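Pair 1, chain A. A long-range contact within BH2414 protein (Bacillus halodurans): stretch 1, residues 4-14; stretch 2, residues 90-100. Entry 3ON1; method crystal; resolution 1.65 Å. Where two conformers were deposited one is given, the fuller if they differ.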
# COMPACT_ATOMS: atom_id res chain seq x y z
N ALA A 4 9.73 7.63 -9.73
CA ALA A 4 10.06 6.21 -9.69
C ALA A 4 9.01 5.43 -10.47
O ALA A 4 7.86 5.89 -10.61
CB ALA A 4 10.14 5.72 -8.26
N LYS A 5 9.40 4.28 -11.00
CA LYS A 5 8.48 3.39 -11.71
C LYS A 5 7.32 2.95 -10.81
O LYS A 5 6.17 2.89 -11.26
CB LYS A 5 9.22 2.17 -12.25
CG LYS A 5 10.12 2.45 -13.45
CD LYS A 5 10.93 1.21 -13.83
CE LYS A 5 11.83 1.45 -15.04
NZ LYS A 5 11.07 1.61 -16.32
N TRP A 6 7.60 2.66 -9.54
CA TRP A 6 6.53 2.17 -8.67
C TRP A 6 5.53 3.27 -8.32
O TRP A 6 4.35 2.98 -8.14
CB TRP A 6 7.05 1.43 -7.43
CG TRP A 6 7.77 2.24 -6.40
CD1 TRP A 6 9.12 2.42 -6.31
CD2 TRP A 6 7.19 2.93 -5.29
NE1 TRP A 6 9.42 3.21 -5.22
CE2 TRP A 6 8.25 3.53 -4.57
CE3 TRP A 6 5.88 3.11 -4.83
CZ2 TRP A 6 8.04 4.30 -3.42
CZ3 TRP A 6 5.67 3.87 -3.68
CH2 TRP A 6 6.75 4.46 -3.00
N LEU A 7 5.98 4.51 -8.23
CA LEU A 7 5.07 5.62 -7.99
C LEU A 7 4.11 5.83 -9.17
O LEU A 7 2.91 6.05 -8.97
CB LEU A 7 5.84 6.91 -7.68
CG LEU A 7 6.46 6.93 -6.28
CD1 LEU A 7 7.51 8.03 -6.22
CD2 LEU A 7 5.40 7.13 -5.21
N SER A 8 4.66 5.77 -10.38
CA SER A 8 3.87 5.89 -11.60
C SER A 8 2.84 4.77 -11.69
O SER A 8 1.68 5.01 -12.00
CB SER A 8 4.78 5.88 -12.83
OG SER A 8 4.01 5.89 -14.02
N LEU A 9 3.28 3.54 -11.41
CA LEU A 9 2.40 2.38 -11.45
C LEU A 9 1.28 2.47 -10.40
O LEU A 9 0.14 2.07 -10.66
CB LEU A 9 3.19 1.08 -11.28
CG LEU A 9 2.39 -0.18 -11.60
CD1 LEU A 9 1.96 -0.21 -13.07
CD2 LEU A 9 3.17 -1.42 -11.24
N LEU A 10 1.62 3.01 -9.24
CA LEU A 10 0.63 3.25 -8.18
C LEU A 10 -0.48 4.19 -8.67
O LEU A 10 -1.66 3.98 -8.38
CB LEU A 10 1.33 3.80 -6.93
CG LEU A 10 0.68 3.69 -5.55
CD1 LEU A 10 0.28 2.26 -5.20
CD2 LEU A 10 1.64 4.25 -4.51
N GLY A 11 -0.08 5.21 -9.44
CA GLY A 11 -1.02 6.13 -10.08
C GLY A 11 -1.99 5.43 -11.02
O GLY A 11 -3.19 5.72 -11.03
N LEU A 12 -1.47 4.49 -11.82
CA LEU A 12 -2.33 3.70 -12.70
C LEU A 12 -3.28 2.80 -11.91
O LEU A 12 -4.43 2.62 -12.31
CB LEU A 12 -1.49 2.86 -13.67
CG LEU A 12 -0.58 3.64 -14.63
CD1 LEU A 12 0.02 2.68 -15.64
CD2 LEU A 12 -1.33 4.75 -15.36
N ALA A 13 -2.81 2.25 -10.78
CA ALA A 13 -3.66 1.44 -9.90
C ALA A 13 -4.81 2.28 -9.34
O ALA A 13 -5.95 1.82 -9.27
CB ALA A 13 -2.83 0.82 -8.78
N ALA A 14 -4.50 3.52 -8.96
CA ALA A 14 -5.52 4.45 -8.50
C ALA A 14 -6.54 4.77 -9.60
O ALA A 14 -7.75 4.78 -9.33
CB ALA A 14 -4.86 5.74 -7.97
N GLY A 90 -2.12 -8.58 -9.83
CA GLY A 90 -1.11 -8.21 -10.84
C GLY A 90 -0.35 -6.95 -10.46
O GLY A 90 0.88 -6.91 -10.51
N PHE A 91 -1.08 -5.91 -10.07
CA PHE A 91 -0.46 -4.69 -9.56
C PHE A 91 0.38 -4.98 -8.30
O PHE A 91 1.49 -4.47 -8.16
CB PHE A 91 -1.52 -3.63 -9.26
CG PHE A 91 -1.87 -2.76 -10.43
CD1 PHE A 91 -1.06 -1.67 -10.76
CD2 PHE A 91 -3.00 -3.00 -11.20
CE1 PHE A 91 -1.37 -0.85 -11.84
CE2 PHE A 91 -3.33 -2.18 -12.28
CZ PHE A 91 -2.51 -1.10 -12.60
N SER A 92 -0.16 -5.80 -7.40
CA SER A 92 0.56 -6.13 -6.17
C SER A 92 1.92 -6.77 -6.47
O SER A 92 2.92 -6.38 -5.87
CB SER A 92 -0.28 -7.04 -5.27
OG SER A 92 -1.39 -6.34 -4.76
N ARG A 93 1.93 -7.75 -7.37
CA ARG A 93 3.16 -8.45 -7.75
C ARG A 93 4.18 -7.46 -8.30
O ARG A 93 5.32 -7.40 -7.83
CB ARG A 93 2.88 -9.56 -8.77
CG ARG A 93 2.42 -10.87 -8.15
CD ARG A 93 2.52 -12.03 -9.13
NE ARG A 93 1.77 -11.77 -10.36
CZ ARG A 93 0.49 -12.05 -10.51
NH1 ARG A 93 -0.20 -12.61 -9.52
NH2 ARG A 93 -0.12 -11.78 -11.66
N LYS A 94 3.75 -6.67 -9.28
CA LYS A 94 4.63 -5.74 -9.97
C LYS A 94 5.16 -4.62 -9.06
O LYS A 94 6.35 -4.29 -9.09
CB LYS A 94 3.94 -5.17 -11.21
CG LYS A 94 4.86 -4.36 -12.14
CD LYS A 94 5.99 -5.20 -12.68
CE LYS A 94 6.52 -4.64 -13.98
NZ LYS A 94 7.47 -5.60 -14.57
N LEU A 95 4.27 -4.05 -8.24
CA LEU A 95 4.69 -3.02 -7.29
C LEU A 95 5.74 -3.57 -6.32
O LEU A 95 6.74 -2.91 -6.05
CB LEU A 95 3.49 -2.45 -6.53
CG LEU A 95 2.57 -1.53 -7.34
CD1 LEU A 95 1.22 -1.40 -6.65
CD2 LEU A 95 3.20 -0.16 -7.58
N ALA A 96 5.51 -4.78 -5.81
CA ALA A 96 6.45 -5.41 -4.88
C ALA A 96 7.81 -5.63 -5.55
O ALA A 96 8.85 -5.34 -4.95
CB ALA A 96 5.89 -6.72 -4.33
N ALA A 97 7.80 -6.12 -6.79
CA ALA A 97 9.03 -6.35 -7.54
C ALA A 97 9.81 -5.06 -7.75
O ALA A 97 11.03 -5.04 -7.61
CB ALA A 97 8.72 -7.01 -8.88
N LEU A 98 9.10 -3.98 -8.06
CA LEU A 98 9.73 -2.68 -8.29
C LEU A 98 10.35 -2.12 -7.02
O LEU A 98 11.48 -1.64 -7.02
CB LEU A 98 8.72 -1.69 -8.89
CG LEU A 98 8.33 -1.91 -10.35
CD1 LEU A 98 7.12 -1.07 -10.70
CD2 LEU A 98 9.50 -1.59 -11.28
N ILE A 99 9.60 -2.22 -5.92
CA ILE A 99 10.09 -1.80 -4.61
C ILE A 99 11.28 -2.67 -4.16
O ILE A 99 12.27 -2.15 -3.63
CB ILE A 99 8.93 -1.79 -3.57
CG1 ILE A 99 7.94 -0.67 -3.90
CG2 ILE A 99 9.47 -1.64 -2.14
CD1 ILE A 99 6.55 -0.83 -3.26
N ASP A 100 11.20 -3.98 -4.41
CA ASP A 100 12.26 -4.93 -4.01
C ASP A 100 13.48 -4.90 -4.92
O ASP A 100 14.52 -5.49 -4.61
CB ASP A 100 11.72 -6.36 -3.95
CG ASP A 100 10.77 -6.59 -2.78
OD1 ASP A 100 10.78 -5.79 -1.82
OD2 ASP A 100 10.00 -7.57 -2.84

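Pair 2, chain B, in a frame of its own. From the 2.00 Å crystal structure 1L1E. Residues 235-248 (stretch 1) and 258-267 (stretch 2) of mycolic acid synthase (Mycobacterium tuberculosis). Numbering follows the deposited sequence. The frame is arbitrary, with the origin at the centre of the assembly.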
# COMPACT_ATOMS: atom_id res chain seq x y z
N THR B 235 -10.67 -5.47 -5.95
CA THR B 235 -10.52 -4.10 -5.48
C THR B 235 -10.48 -3.22 -6.72
O THR B 235 -11.22 -2.25 -6.84
CB THR B 235 -9.20 -3.93 -4.71
OG1 THR B 235 -9.18 -4.83 -3.59
CG2 THR B 235 -9.05 -2.49 -4.22
N LEU B 236 -9.62 -3.59 -7.67
CA LEU B 236 -9.47 -2.85 -8.91
C LEU B 236 -10.80 -2.78 -9.67
O LEU B 236 -11.14 -1.74 -10.22
CB LEU B 236 -8.37 -3.47 -9.77
CG LEU B 236 -6.94 -3.33 -9.21
CD1 LEU B 236 -5.98 -4.19 -10.00
CD2 LEU B 236 -6.51 -1.87 -9.25
N ASP B 237 -11.53 -3.89 -9.72
CA ASP B 237 -12.82 -3.89 -10.41
C ASP B 237 -13.73 -2.86 -9.77
O ASP B 237 -14.37 -2.05 -10.45
CB ASP B 237 -13.51 -5.27 -10.32
CG ASP B 237 -12.91 -6.29 -11.27
OD1 ASP B 237 -12.39 -5.89 -12.33
OD2 ASP B 237 -12.98 -7.50 -10.95
N MET B 238 -13.79 -2.87 -8.44
CA MET B 238 -14.65 -1.93 -7.74
C MET B 238 -14.23 -0.47 -7.91
O MET B 238 -15.08 0.40 -8.02
CB MET B 238 -14.76 -2.32 -6.27
CG MET B 238 -15.54 -3.63 -6.07
SD MET B 238 -15.73 -4.14 -4.35
CE MET B 238 -17.16 -3.24 -3.88
N TRP B 239 -12.92 -0.20 -7.94
CA TRP B 239 -12.49 1.19 -8.14
C TRP B 239 -12.91 1.64 -9.53
O TRP B 239 -13.31 2.78 -9.73
CB TRP B 239 -10.97 1.34 -8.00
CG TRP B 239 -10.46 1.32 -6.58
CD1 TRP B 239 -11.15 1.65 -5.45
CD2 TRP B 239 -9.13 0.99 -6.17
NE1 TRP B 239 -10.33 1.56 -4.35
CE2 TRP B 239 -9.08 1.15 -4.76
CE3 TRP B 239 -7.97 0.58 -6.84
CZ2 TRP B 239 -7.92 0.91 -4.02
CZ3 TRP B 239 -6.81 0.34 -6.11
CH2 TRP B 239 -6.80 0.50 -4.71
N ALA B 240 -12.80 0.73 -10.50
CA ALA B 240 -13.15 1.03 -11.88
C ALA B 240 -14.64 1.34 -12.01
O ALA B 240 -15.03 2.36 -12.60
CB ALA B 240 -12.78 -0.15 -12.79
N THR B 241 -15.47 0.47 -11.44
CA THR B 241 -16.93 0.64 -11.48
C THR B 241 -17.36 1.98 -10.90
O THR B 241 -18.24 2.65 -11.43
CB THR B 241 -17.64 -0.51 -10.71
OG1 THR B 241 -17.35 -1.76 -11.36
CG2 THR B 241 -19.16 -0.30 -10.68
N ALA B 242 -16.72 2.37 -9.80
CA ALA B 242 -17.02 3.63 -9.14
C ALA B 242 -16.60 4.83 -9.99
O ALA B 242 -17.37 5.80 -10.16
CB ALA B 242 -16.33 3.67 -7.78
N LEU B 243 -15.39 4.77 -10.53
CA LEU B 243 -14.87 5.85 -11.37
C LEU B 243 -15.79 6.02 -12.57
O LEU B 243 -16.19 7.14 -12.90
CB LEU B 243 -13.45 5.52 -11.85
CG LEU B 243 -12.75 6.54 -12.75
CD1 LEU B 243 -12.78 7.92 -12.11
CD2 LEU B 243 -11.31 6.10 -12.99
N GLU B 244 -16.13 4.91 -13.21
CA GLU B 244 -17.01 4.94 -14.37
C GLU B 244 -18.34 5.62 -14.07
O GLU B 244 -18.78 6.48 -14.83
CB GLU B 244 -17.29 3.52 -14.88
CG GLU B 244 -18.23 3.49 -16.07
CD GLU B 244 -18.33 2.13 -16.71
OE1 GLU B 244 -19.04 1.99 -17.73
OE2 GLU B 244 -17.71 1.18 -16.19
N ALA B 245 -18.97 5.24 -12.97
CA ALA B 245 -20.25 5.82 -12.59
C ALA B 245 -20.14 7.32 -12.34
O ALA B 245 -21.12 8.04 -12.44
CB ALA B 245 -20.82 5.12 -11.36
N ASN B 246 -18.93 7.78 -12.00
CA ASN B 246 -18.70 9.20 -11.74
C ASN B 246 -17.90 9.85 -12.86
O ASN B 246 -17.17 10.83 -12.64
CB ASN B 246 -17.97 9.40 -10.41
CG ASN B 246 -18.79 8.95 -9.22
OD1 ASN B 246 -18.75 7.79 -8.83
ND2 ASN B 246 -19.56 9.88 -8.65
N LYS B 247 -18.04 9.31 -14.07
CA LYS B 247 -17.33 9.81 -15.24
C LYS B 247 -17.43 11.32 -15.46
O LYS B 247 -16.41 12.02 -15.45
CB LYS B 247 -17.82 9.09 -16.50
CG LYS B 247 -17.23 9.64 -17.78
CD LYS B 247 -17.75 8.91 -18.99
CE LYS B 247 -17.21 9.53 -20.27
NZ LYS B 247 -17.72 8.83 -21.48
N ASP B 248 -18.64 11.81 -15.68
CA ASP B 248 -18.84 13.24 -15.93
C ASP B 248 -18.11 14.14 -14.92
O ASP B 248 -17.39 15.06 -15.30
CB ASP B 248 -20.34 13.59 -15.94
CG ASP B 248 -21.06 13.01 -17.15
OD1 ASP B 248 -20.41 12.72 -18.18
OD2 ASP B 248 -22.30 12.84 -17.08
N VAL B 258 -7.10 12.08 -18.21
CA VAL B 258 -6.81 11.51 -16.90
C VAL B 258 -7.77 10.36 -16.63
O VAL B 258 -7.37 9.31 -16.16
CB VAL B 258 -6.96 12.58 -15.79
CG1 VAL B 258 -6.74 11.94 -14.42
CG2 VAL B 258 -5.97 13.70 -16.01
N TYR B 259 -9.05 10.57 -16.93
CA TYR B 259 -10.07 9.56 -16.73
C TYR B 259 -9.70 8.27 -17.46
O TYR B 259 -9.58 7.21 -16.84
CB TYR B 259 -11.42 10.07 -17.23
CG TYR B 259 -12.52 9.03 -17.19
CD1 TYR B 259 -13.11 8.67 -15.98
CD2 TYR B 259 -12.95 8.40 -18.36
CE1 TYR B 259 -14.11 7.70 -15.94
CE2 TYR B 259 -13.94 7.44 -18.32
CZ TYR B 259 -14.52 7.09 -17.11
OH TYR B 259 -15.50 6.13 -17.08
N ASP B 260 -9.52 8.36 -18.77
CA ASP B 260 -9.16 7.19 -19.56
C ASP B 260 -7.87 6.58 -19.04
O ASP B 260 -7.71 5.36 -19.03
CB ASP B 260 -8.99 7.56 -21.04
CG ASP B 260 -10.26 8.15 -21.64
OD1 ASP B 260 -11.35 7.64 -21.35
OD2 ASP B 260 -10.16 9.11 -22.43
N ARG B 261 -6.96 7.43 -18.58
CA ARG B 261 -5.69 6.96 -18.04
C ARG B 261 -5.95 6.02 -16.87
O ARG B 261 -5.42 4.90 -16.82
CB ARG B 261 -4.86 8.17 -17.59
CG ARG B 261 -3.55 7.84 -16.90
CD ARG B 261 -2.72 9.10 -16.70
NE ARG B 261 -1.57 8.89 -15.82
CZ ARG B 261 -0.65 9.82 -15.58
NH1 ARG B 261 -0.74 11.02 -16.14
NH2 ARG B 261 0.37 9.55 -14.76
N TYR B 262 -6.78 6.45 -15.94
CA TYR B 262 -7.08 5.61 -14.79
C TYR B 262 -7.95 4.40 -15.09
O TYR B 262 -7.70 3.32 -14.56
CB TYR B 262 -7.69 6.45 -13.66
CG TYR B 262 -6.60 7.01 -12.77
CD1 TYR B 262 -5.83 8.10 -13.19
CD2 TYR B 262 -6.28 6.40 -11.56
CE1 TYR B 262 -4.76 8.55 -12.42
CE2 TYR B 262 -5.20 6.84 -10.79
CZ TYR B 262 -4.45 7.92 -11.23
OH TYR B 262 -3.39 8.36 -10.47
N MET B 263 -8.97 4.57 -15.93
CA MET B 263 -9.81 3.43 -16.28
C MET B 263 -8.96 2.33 -16.91
O MET B 263 -9.15 1.15 -16.61
CB MET B 263 -10.91 3.83 -17.26
CG MET B 263 -12.10 4.55 -16.64
SD MET B 263 -12.84 3.65 -15.26
CE MET B 263 -13.54 2.17 -16.09
N LYS B 264 -8.03 2.73 -17.77
CA LYS B 264 -7.13 1.79 -18.45
C LYS B 264 -6.25 1.07 -17.44
O LYS B 264 -5.93 -0.11 -17.59
CB LYS B 264 -6.24 2.54 -19.45
CG LYS B 264 -5.06 1.76 -20.01
CD LYS B 264 -4.26 2.62 -20.99
CE LYS B 264 -2.88 2.05 -21.30
NZ LYS B 264 -2.91 0.78 -22.09
N TYR B 265 -5.86 1.80 -16.41
CA TYR B 265 -5.03 1.26 -15.35
C TYR B 265 -5.80 0.26 -14.51
O TYR B 265 -5.37 -0.88 -14.31
CB TYR B 265 -4.49 2.42 -14.50
CG TYR B 265 -4.20 2.12 -13.05
CD1 TYR B 265 -3.29 1.13 -12.68
CD2 TYR B 265 -4.79 2.88 -12.04
CE1 TYR B 265 -2.97 0.91 -11.33
CE2 TYR B 265 -4.49 2.67 -10.70
CZ TYR B 265 -3.58 1.69 -10.35
OH TYR B 265 -3.27 1.51 -9.03
N LEU B 266 -6.98 0.67 -14.05
CA LEU B 266 -7.79 -0.18 -13.19
C LEU B 266 -8.28 -1.45 -13.88
O LEU B 266 -8.12 -2.55 -13.35
CB LEU B 266 -8.97 0.62 -12.64
CG LEU B 266 -8.61 1.92 -11.91
CD1 LEU B 266 -9.88 2.66 -11.60
CD2 LEU B 266 -7.81 1.64 -10.64
N THR B 267 -8.87 -1.31 -15.06
CA THR B 267 -9.39 -2.47 -15.78
C THR B 267 -8.27 -3.39 -16.24
O THR B 267 -8.39 -4.61 -16.16
CB THR B 267 -10.23 -2.05 -17.00
OG1 THR B 267 -11.32 -1.23 -16.57
CG2 THR B 267 -10.79 -3.28 -17.71

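What do the two contacts have in common? Each sets two helices side by side and running in nearly opposite directions, with 162° between their axes in pair 1 and 153° in pair 2. The axes approach to 9.4 Å and 8.8 Å, and the 14 central residues superpose with an RMSD of 0.3 Å. No hydrogen bond crosses either interface; the backbone bonds are spent inside each helix, so apolar packing joins the two. The surfaces buried are similar, 529 Å² in pair 1 and 579 Å² in pair 2.

Which positions carry the same load? Leu A9 matches Leu B243, and both have chi1 t and chi2 p. Each is a knob in a hole of four residues: Leu A9 sits among Phe A91, Lys A94, Leu A95 and Leu A98, Leu B243 among the matching Tyr B259, Tyr B262, Met B263 and Leu B266. Leu A98 and Leu B266 also coincide, their side-chain centres 0.3 Å apart. The leucine pairs meet at the same distance, 4.0 Å from Leu A9 CD2 to Leu A98 CD1 and 4.0 Å from Leu B243 CD2 to Leu B266 CD1.

How can a tryptophan and an alanine occupy the same place? Trp A6 and Ala B240 have CA atoms 0.2 Å apart, and both point toward the partner helix. The CB atom of each rests near the matched leucine, with Trp A6 CB 3.8 Å from Leu A98 CB and Ala B240 CB 3.9 Å from Leu B266 CB. Beyond CB, the indole of Trp A6 presents a face of its five-membered ring to Ile A99, whose CG1 lies over it, 3.8 Å from Trp A6 CG. Ala B240 has no such reach; its CB is 4.1 Å from Met B263 CE, and Met B263 matches Leu A95.

How do the aromatic residues at the other end differ? Phe A91 and Tyr B259 match, but their chi1 angles are m and t, and their side-chain centres lie 3.2 Å apart. Over one face of Phe A91 sits the small Ala A13, its CB 3.6 Å from Phe A91 CD1. The matching Lys B247 lays its aliphatic chain over a face of Tyr B259, with Lys B247 CG 3.8 Å from Tyr B259 CZ, while its end leads away. Thus a methyl group and a methylene, on differently turned rings, both make CH-pi contacts. The tyrosine hydroxyl extends the contact further, bringing Tyr B259 OH within 3.3 Å of Glu B244 CA.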